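Local coordinates for protein Ton_1535 (Thermococcus onnurineus, PDB 3ZPJ) that is of unknown function but folds as an alpha-solenoid with an unusual left-handed helical turn, and may, like other alpha-solenoids, serve as a binding scaffold, at residues N72-Y77 with G114-T119; D28-V33 with Y77-S82; D95-A100 with A127-N132. All coordinates share one frame; numbering follows the deposited sequence.

How the contacts relate
All three contacts lie in the N-terminal part of the alpha-solenoid, on the same side of the chain's centre. Contacts 1 and 2 are centred about 10 Å apart, share Tyr77 and both use helix 70-86: contact 2 joins it to the earlier helix 29-45, contact 1 to the later helix 110-126. Contact 3, with its centre about 12 Å from that of contact 1 and 14 Å from that of contact 2, ties helix 90-104 to the turn before helix 130-146. Contact 2 closes before contact 3 opens, whereas contact 1 interleaves with both. Contacts 1 and 2 each bridge one intervening helix, while contact 3 uses the turn directly after helix 110-126.

Contact 1 (N72-Y77 with G114-T119); sequences NKAVAY and GMVLST
Ala74 and Val116 form the tight, buried part of this contact: Ala74 CB lies 3.5 Å from Val116 CG1, methyl against methyl, with no polar atom taking part. The CB of Ala74 is directed toward helix 110-126. Val116 leaves its own helix flank-on and needs its rotamer to make the touch, since CG1 stands anti to the backbone N (chi1 165°) and is thereby carried across to the alanine. The backbones are closest between Val75 CA and Val116 CA, 6.9 Å, a spacing to which the small Ala74 probably contributes. Glu103 of helix 90-104 lies against Ala74, and Ile107 of the following loop against Val116, so residues from the intervening part of the chain also touch this pair.

At the neighbouring pair, Val75 on one helix and Thr119 about a turn beyond Val116 on the other, the packing is looser and partly exposed. Thr119 has its CB directed toward helix 70-86 and presents its methyl, with CG2 at 4.0 Å from Val75 CG1. Val75 CG2 lies only slightly farther from the same methyl, so Thr119 CG2 faces both branches of the valine, and the two side chains cross at about a right angle. The chi1 of -71° that sends the methyl to Val75 turns OG1 back along its own helix, where it makes a weak 3.4 Å hydrogen bond to Met115 O. The threonine thus shows a carbon to its neighbour across the contact.

Apolar contact between helices 70-86 and 110-126, with helix 90-104 intervening in sequence, is the layer-to-layer packing of an alpha-solenoid.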
loop_
_atom_site.group_PDB
_atom_site.type_symbol
_atom_site.label_atom_id
_atom_site.label_comp_id
_atom_site.label_asym_id
_atom_site.label_seq_id
_atom_site.Cartn_x
_atom_site.Cartn_y
_atom_site.Cartn_z
ATOM N N ASN A 72 12.910 24.090 5.452
ATOM C CA ASN A 72 12.406 23.698 6.770
ATOM C C ASN A 72 10.924 24.023 6.913
ATOM O O ASN A 72 10.146 23.226 7.430
ATOM C CB ASN A 72 13.208 24.360 7.897
ATOM C CG ASN A 72 14.603 23.778 8.048
ATOM O OD1 ASN A 72 14.846 22.630 7.704
ATOM N ND2 ASN A 72 15.534 24.588 8.550
ATOM N N LYS A 73 10.557 25.202 6.431
ATOM C CA LYS A 73 9.192 25.691 6.489
ATOM C C LYS A 73 8.277 24.771 5.720
ATOM O O LYS A 73 7.167 24.463 6.153
ATOM C CB LYS A 73 9.130 27.079 5.860
ATOM C CG LYS A 73 8.162 28.043 6.531
ATOM C CD LYS A 73 8.406 29.485 6.041
ATOM C CE LYS A 73 7.515 30.492 6.757
ATOM N NZ LYS A 73 8.083 30.814 8.103
ATOM N N ALA A 74 8.765 24.359 4.556
ATOM C CA ALA A 74 8.021 23.493 3.666
ATOM C C ALA A 74 7.733 22.178 4.366
ATOM O O ALA A 74 6.605 21.691 4.315
ATOM C CB ALA A 74 8.786 23.266 2.377
ATOM N N VAL A 75 8.739 21.616 5.035
ATOM C CA VAL A 75 8.540 20.351 5.728
ATOM C C VAL A 75 7.593 20.559 6.898
ATOM O O VAL A 75 6.672 19.773 7.103
ATOM C CB VAL A 75 9.862 19.722 6.209
ATOM C CG1 VAL A 75 9.585 18.401 6.898
ATOM C CG2 VAL A 75 10.795 19.485 5.022
ATOM N N ALA A 76 7.792 21.643 7.641
ATOM C CA ALA A 76 6.941 21.915 8.793
ATOM C C ALA A 76 5.466 22.055 8.387
ATOM O O ALA A 76 4.579 21.435 8.990
ATOM C CB ALA A 76 7.419 23.149 9.530
ATOM N N TYR A 77 5.224 22.860 7.358
ATOM C CA TYR A 77 3.888 23.024 6.802
ATOM C C TYR A 77 3.303 21.682 6.336
ATOM O O TYR A 77 2.098 21.444 6.462
ATOM C CB TYR A 77 3.929 23.996 5.625
ATOM C CG TYR A 77 4.018 25.458 5.998
ATOM C CD1 TYR A 77 3.537 25.926 7.216
ATOM C CD2 TYR A 77 4.562 26.380 5.114
ATOM C CE1 TYR A 77 3.608 27.268 7.543
ATOM C CE2 TYR A 77 4.639 27.730 5.431
ATOM C CZ TYR A 77 4.162 28.169 6.645
ATOM O OH TYR A 77 4.240 29.511 6.955
ATOM N N GLY A 114 13.917 19.174 -5.052
ATOM C CA GLY A 114 13.395 17.851 -5.341
ATOM C C GLY A 114 13.180 17.066 -4.069
ATOM O O GLY A 114 12.179 16.370 -3.920
ATOM N N MET A 115 14.132 17.187 -3.153
ATOM C CA MET A 115 14.111 16.451 -1.892
ATOM C C MET A 115 12.932 16.879 -1.037
ATOM O O MET A 115 12.190 16.048 -0.493
ATOM C CB MET A 115 15.409 16.710 -1.130
ATOM C CG MET A 115 16.645 16.147 -1.803
ATOM S SD MET A 115 16.743 14.365 -1.631
ATOM C CE MET A 115 18.430 14.274 -1.053
ATOM N N VAL A 116 12.780 18.190 -0.913
ATOM C CA VAL A 116 11.679 18.764 -0.168
ATOM C C VAL A 116 10.358 18.357 -0.805
ATOM O O VAL A 116 9.440 17.960 -0.101
ATOM C CB VAL A 116 11.796 20.296 -0.108
ATOM C CG1 VAL A 116 10.491 20.924 0.341
ATOM C CG2 VAL A 116 12.943 20.704 0.807
ATOM N N LEU A 117 10.263 18.406 -2.133
ATOM C CA LEU A 117 8.996 18.015 -2.773
ATOM C C LEU A 117 8.564 16.576 -2.465
ATOM O O LEU A 117 7.372 16.302 -2.259
ATOM C CB LEU A 117 9.034 18.227 -4.277
ATOM C CG LEU A 117 9.131 19.700 -4.627
ATOM C CD1 LEU A 117 9.245 19.859 -6.126
ATOM C CD2 LEU A 117 7.901 20.398 -4.102
ATOM N N SER A 118 9.526 15.664 -2.409
ATOM C CA SER A 118 9.173 14.256 -2.225
ATOM C C SER A 118 8.716 13.993 -0.794
ATOM O O SER A 118 7.960 13.054 -0.554
ATOM C CB SER A 118 10.333 13.334 -2.624
ATOM O OG SER A 118 11.563 13.832 -2.139
ATOM N N THR A 119 9.186 14.819 0.143
ATOM C CA THR A 119 8.777 14.766 1.547
ATOM C C THR A 119 7.327 15.216 1.633
ATOM O O THR A 119 6.490 14.600 2.297
ATOM C CB THR A 119 9.645 15.718 2.438
ATOM O OG1 THR A 119 10.968 15.194 2.563
ATOM C CG2 THR A 119 9.055 15.867 3.840
#

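Contact 2 (D28-V33 with Y77-S82); sequences DPIEQV and YSIIAS
Val33 reaches helix 70-86 with a single branch, CG1, which is set against two neighbouring isoleucines. Its chi1 of 175° holds CG1 anti to the backbone N, and its CB is already directed toward the other helix. Val33 and Ile79 cross obliquely, with Val33 CG1 at 4.0 Å from Ile79 CG2, the short beta-branch methyl. Against Ile80 the valine is turned by about a right angle, and Val33 CG1 lies 4.1 Å from Ile80 CG1, a methylene of the longer branch. Ile80 leaves its helix along the flank, and the end of its side chain then bends nearer to helix 29-45. Ile79, by contrast, has its CB directed toward helix 29-45 and extends its long arm on toward Ile30, whose CG2 is 4.3 Å from Ile79 CD1. Ile79 therefore uses both of its branches, CG2 for Val33 and CD1 for Ile30.

All these approaches are apolar, and none is tighter than 4.0 Å. Helix 53-66 touches both sides, through Ile63 on Val33 and Ala64 on Ile80, and Phe96 of helix 90-104 also touches Ile80, so the cluster is shared by several helices. At the start of helix 29-45, Asp28 is the N-cap: its OD2 accepts from Glu31 N at 3.2 Å, met from above the carboxylate plane.

The two short helical segments run almost exactly parallel, at 5°, with their axes 10.3 Å apart. Near-parallel packing of helices 29-45 and 70-86, with helix 53-66 between them in sequence, is characteristic of an alpha-solenoid.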
loop_
_atom_site.group_PDB
_atom_site.type_symbol
_atom_site.label_atom_id
_atom_site.label_comp_id
_atom_site.label_asym_id
_atom_site.label_seq_id
_atom_site.Cartn_x
_atom_site.Cartn_y
_atom_site.Cartn_z
ATOM N N ASP A 28 15.781 21.346 17.568
ATOM C CA ASP A 28 15.265 21.542 16.231
ATOM C C ASP A 28 13.767 21.856 16.218
ATOM O O ASP A 28 12.984 21.156 16.854
ATOM C CB ASP A 28 15.531 20.292 15.419
ATOM C CG ASP A 28 15.370 20.522 13.951
ATOM O OD1 ASP A 28 16.011 21.460 13.427
ATOM O OD2 ASP A 28 14.609 19.760 13.325
ATOM N N PRO A 29 13.378 22.925 15.504
ATOM C CA PRO A 29 12.004 23.380 15.228
ATOM C C PRO A 29 11.153 22.340 14.528
ATOM O O PRO A 29 10.017 22.072 14.937
ATOM C CB PRO A 29 12.223 24.563 14.282
ATOM C CG PRO A 29 13.500 25.144 14.762
ATOM C CD PRO A 29 14.365 23.963 15.161
ATOM N N ILE A 30 11.691 21.775 13.458
ATOM C CA ILE A 30 11.003 20.701 12.773
ATOM C C ILE A 30 10.712 19.554 13.741
ATOM O O ILE A 30 9.621 18.987 13.736
ATOM C CB ILE A 30 11.796 20.229 11.556
ATOM C CG1 ILE A 30 11.586 21.215 10.411
ATOM C CG2 ILE A 30 11.351 18.836 11.119
ATOM C CD1 ILE A 30 12.550 21.028 9.293
ATOM N N GLU A 31 11.670 19.251 14.606
ATOM C CA GLU A 31 11.472 18.227 15.616
ATOM C C GLU A 31 10.381 18.641 16.617
ATOM O O GLU A 31 9.551 17.829 17.010
ATOM C CB GLU A 31 12.791 17.922 16.322
ATOM C CG GLU A 31 12.765 16.662 17.164
ATOM C CD GLU A 31 12.618 15.405 16.333
ATOM O OE1 GLU A 31 12.855 15.467 15.105
ATOM O OE2 GLU A 31 12.267 14.357 16.915
ATOM N N GLN A 32 10.363 19.913 17.004
ATOM C CA GLN A 32 9.284 20.420 17.858
ATOM C C GLN A 32 7.915 20.221 17.210
ATOM O O GLN A 32 6.941 19.943 17.890
ATOM C CB GLN A 32 9.495 21.901 18.185
ATOM C CG GLN A 32 10.721 22.170 19.029
ATOM C CD GLN A 32 10.877 23.635 19.349
ATOM O OE1 GLN A 32 10.266 24.478 18.701
ATOM N NE2 GLN A 32 11.691 23.951 20.351
ATOM N N VAL A 33 7.856 20.350 15.887
ATOM C CA VAL A 33 6.600 20.294 15.169
ATOM C C VAL A 33 6.126 18.854 15.030
ATOM O O VAL A 33 4.936 18.576 15.189
ATOM C CB VAL A 33 6.723 20.974 13.786
ATOM C CG1 VAL A 33 5.447 20.819 12.984
ATOM C CG2 VAL A 33 7.034 22.424 13.966
ATOM N N TYR A 77 5.224 22.860 7.358
ATOM C CA TYR A 77 3.888 23.024 6.802
ATOM C C TYR A 77 3.303 21.682 6.336
ATOM O O TYR A 77 2.098 21.444 6.462
ATOM C CB TYR A 77 3.929 23.996 5.625
ATOM C CG TYR A 77 4.018 25.458 5.998
ATOM C CD1 TYR A 77 3.537 25.926 7.216
ATOM C CD2 TYR A 77 4.562 26.380 5.114
ATOM C CE1 TYR A 77 3.608 27.268 7.543
ATOM C CE2 TYR A 77 4.639 27.730 5.431
ATOM C CZ TYR A 77 4.162 28.169 6.645
ATOM O OH TYR A 77 4.240 29.511 6.955
ATOM N N SER A 78 4.155 20.806 5.805
ATOM C CA SER A 78 3.712 19.477 5.360
ATOM C C SER A 78 3.276 18.624 6.525
ATOM O O SER A 78 2.239 17.959 6.467
ATOM C CB SER A 78 4.822 18.746 4.618
ATOM O OG SER A 78 5.104 19.387 3.400
ATOM N N ILE A 79 4.084 18.636 7.580
ATOM C CA ILE A 79 3.759 17.928 8.815
ATOM C C ILE A 79 2.413 18.389 9.379
ATOM O O ILE A 79 1.538 17.581 9.689
ATOM C CB ILE A 79 4.883 18.094 9.832
ATOM C CG1 ILE A 79 6.188 17.567 9.213
ATOM C CG2 ILE A 79 4.554 17.373 11.153
ATOM C CD1 ILE A 79 7.378 17.577 10.144
ATOM N N ILE A 80 2.235 19.697 9.460
ATOM C CA ILE A 80 0.978 20.266 9.914
ATOM C C ILE A 80 -0.168 19.861 8.985
ATOM O O ILE A 80 -1.268 19.532 9.435
ATOM C CB ILE A 80 1.102 21.798 9.986
ATOM C CG1 ILE A 80 2.062 22.172 11.128
ATOM C CG2 ILE A 80 -0.268 22.448 10.128
ATOM C CD1 ILE A 80 2.511 23.615 11.125
ATOM N N ALA A 81 0.115 19.871 7.687
ATOM C CA ALA A 81 -0.890 19.585 6.661
ATOM C C ALA A 81 -1.450 18.170 6.732
ATOM O O ALA A 81 -2.651 17.983 6.639
ATOM C CB ALA A 81 -0.326 19.841 5.275
ATOM N N SER A 82 -0.578 17.176 6.874
ATOM C CA SER A 82 -1.052 15.797 6.922
ATOM C C SER A 82 -1.795 15.487 8.224
ATOM O O SER A 82 -2.758 14.729 8.203
ATOM C CB SER A 82 0.058 14.768 6.630
ATOM O OG SER A 82 1.095 14.803 7.584
#

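Contact 3 (D95-A100 with A127-N132); sequences DFFNRA and AGYPDN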
loop_
_atom_site.group_PDB
_atom_site.type_symbol
_atom_site.label_atom_id
_atom_site.label_comp_id
_atom_site.label_asym_id
_atom_site.label_seq_id
_atom_site.Cartn_x
_atom_site.Cartn_y
_atom_site.Cartn_z
ATOM N N ASP A 95 -4.786 24.046 2.442
ATOM C CA ASP A 95 -4.179 25.354 2.659
ATOM C C ASP A 95 -2.706 25.159 3.031
ATOM O O ASP A 95 -1.820 25.760 2.424
ATOM C CB ASP A 95 -4.934 26.128 3.745
ATOM C CG ASP A 95 -4.285 27.470 4.093
ATOM O OD1 ASP A 95 -3.347 27.920 3.397
ATOM O OD2 ASP A 95 -4.736 28.095 5.075
ATOM N N PHE A 96 -2.433 24.302 4.008
ATOM C CA PHE A 96 -1.042 24.097 4.402
ATOM C C PHE A 96 -0.185 23.382 3.370
ATOM O O PHE A 96 0.992 23.704 3.221
ATOM C CB PHE A 96 -0.919 23.495 5.802
ATOM C CG PHE A 96 -1.033 24.528 6.876
ATOM C CD1 PHE A 96 -2.274 25.044 7.223
ATOM C CD2 PHE A 96 0.098 25.055 7.476
ATOM C CE1 PHE A 96 -2.386 26.028 8.187
ATOM C CE2 PHE A 96 -0.014 26.036 8.443
ATOM C CZ PHE A 96 -1.258 26.521 8.797
ATOM N N PHE A 97 -0.776 22.446 2.638
ATOM C CA PHE A 97 -0.071 21.850 1.516
ATOM C C PHE A 97 0.348 22.907 0.479
ATOM O O PHE A 97 1.461 22.878 -0.037
ATOM C CB PHE A 97 -0.900 20.727 0.893
ATOM C CG PHE A 97 -0.834 19.441 1.671
ATOM C CD1 PHE A 97 0.398 18.857 1.953
ATOM C CD2 PHE A 97 -1.986 18.836 2.154
ATOM C CE1 PHE A 97 0.483 17.675 2.680
ATOM C CE2 PHE A 97 -1.909 17.655 2.888
ATOM C CZ PHE A 97 -0.668 17.073 3.149
ATOM N N ASN A 98 -0.534 23.859 0.208
ATOM C CA ASN A 98 -0.222 24.911 -0.733
ATOM C C ASN A 98 0.851 25.845 -0.221
ATOM O O ASN A 98 1.653 26.370 -1.002
ATOM C CB ASN A 98 -1.478 25.689 -1.099
ATOM C CG ASN A 98 -2.291 24.990 -2.163
ATOM O OD1 ASN A 98 -1.752 24.567 -3.187
ATOM N ND2 ASN A 98 -3.586 24.839 -1.920
ATOM N N ARG A 99 0.866 26.054 1.092
ATOM C CA ARG A 99 1.932 26.831 1.690
ATOM C C ARG A 99 3.243 26.076 1.495
ATOM O O ARG A 99 4.251 26.664 1.108
ATOM C CB ARG A 99 1.666 27.106 3.171
ATOM C CG ARG A 99 0.464 28.009 3.429
ATOM C CD ARG A 99 0.454 28.505 4.874
ATOM N NE ARG A 99 -0.893 28.831 5.330
ATOM C CZ ARG A 99 -1.164 29.508 6.443
ATOM N NH1 ARG A 99 -0.174 29.947 7.219
ATOM N NH2 ARG A 99 -2.427 29.749 6.773
ATOM N N ALA A 100 3.212 24.768 1.735
ATOM C CA ALA A 100 4.397 23.923 1.545
ATOM C C ALA A 100 4.944 24.038 0.122
ATOM O O ALA A 100 6.120 24.337 -0.073
ATOM C CB ALA A 100 4.097 22.465 1.908
ATOM N N ALA A 127 -1.641 11.723 4.230
ATOM C CA ALA A 127 -2.891 12.479 4.390
ATOM C C ALA A 127 -4.093 11.797 3.746
ATOM O O ALA A 127 -5.230 12.216 3.942
ATOM C CB ALA A 127 -2.717 13.860 3.789
ATOM N N GLY A 128 -3.843 10.757 2.958
ATOM C CA GLY A 128 -4.912 10.113 2.226
ATOM C C GLY A 128 -5.220 10.772 0.891
ATOM O O GLY A 128 -6.347 10.718 0.421
ATOM N N TYR A 129 -4.216 11.379 0.267
ATOM C CA TYR A 129 -4.398 12.042 -1.024
ATOM C C TYR A 129 -3.438 11.441 -2.037
ATOM O O TYR A 129 -2.502 12.097 -2.483
ATOM C CB TYR A 129 -4.124 13.542 -0.908
ATOM C CG TYR A 129 -4.912 14.254 0.165
ATOM C CD1 TYR A 129 -6.200 13.863 0.479
ATOM C CD2 TYR A 129 -4.369 15.335 0.853
ATOM C CE1 TYR A 129 -6.929 14.518 1.443
ATOM C CE2 TYR A 129 -5.091 15.998 1.819
ATOM C CZ TYR A 129 -6.376 15.585 2.110
ATOM O OH TYR A 129 -7.118 16.236 3.070
ATOM N N PRO A 130 -3.659 10.177 -2.402
ATOM C CA PRO A 130 -2.662 9.471 -3.208
ATOM C C PRO A 130 -2.444 10.091 -4.589
ATOM O O PRO A 130 -1.300 10.163 -5.039
ATOM C CB PRO A 130 -3.248 8.070 -3.327
ATOM C CG PRO A 130 -4.712 8.261 -3.116
ATOM C CD PRO A 130 -4.821 9.332 -2.100
ATOM N N ASP A 131 -3.507 10.540 -5.244
ATOM C CA ASP A 131 -3.344 11.124 -6.561
ATOM C C ASP A 131 -2.506 12.407 -6.522
ATOM O O ASP A 131 -1.634 12.583 -7.370
ATOM C CB ASP A 131 -4.698 11.352 -7.233
ATOM C CG ASP A 131 -5.458 10.055 -7.446
ATOM O OD1 ASP A 131 -5.132 9.331 -8.411
ATOM O OD2 ASP A 131 -6.373 9.753 -6.648
ATOM N N ASN A 132 -2.754 13.286 -5.545
ATOM C CA ASN A 132 -1.934 14.498 -5.399
ATOM C C ASN A 132 -0.485 14.138 -5.103
ATOM O O ASN A 132 0.444 14.755 -5.618
ATOM C CB ASN A 132 -2.450 15.406 -4.276
ATOM C CG ASN A 132 -3.784 16.020 -4.592
ATOM O OD1 ASN A 132 -4.765 15.314 -4.818
ATOM N ND2 ASN A 132 -3.838 17.344 -4.597
#
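Aromatic and methyl contacts carry this interface, and Phe97 is at their centre. Ala127 CB sits at the edge of the Phe97 ring, near its plane and 3.9 Å from Phe97 CZ. Tyr129 comes to the same end of the ring: its CE2 is 3.7 Å from Phe97 CE2. The two aromatic side chains meet at a slant. Phe97 meets the tyrosine at that ring's edge, near its plane, so this is no face-to-face stack. Chi1 of -79° places the Phe97 ring anti to its carbonyl carbon and sends it off helix 90-104 toward the turn. Leu120 and Leu124 of helix 110-126 and Ala81 of helix 70-86 also touch Phe97, making it part of a core common to three helices.

The backbone of the turn sets the position of the partners. Gly128, with phi at +86°, ends helix 110-126 in a Schellman motif, and Tyr129 at once takes the N-cap position of helix 130-146. This sharp reversal also brings Ala127 O over one face of the Tyr129 ring, offset toward its rim. Tyr129 rests in addition on Ala93 and Met94 of helix 90-104 and on Ala85.

Charged interactions stay within segment 95-100, one helical turn apart. Arg99 NE forms a salt bridge to Asp95 OD1 at 3.3 Å, nearly straight at 176°, with the oxygen in the guanidinium plane but met from above its own carboxylate plane. A second, weak bond runs from Arg99 NH2 to Asp95 OD2. The guanidinium lies with one face against Phe96, and Arg99 NE is 4.1 Å above the centre of the Phe96 ring.

A Schellman-terminated turn between helices 110-126 and 130-146, packed through Ala127 and Tyr129 on Phe97 of helix 90-104, is the kind of interhelical turn found in alpha-solenoids.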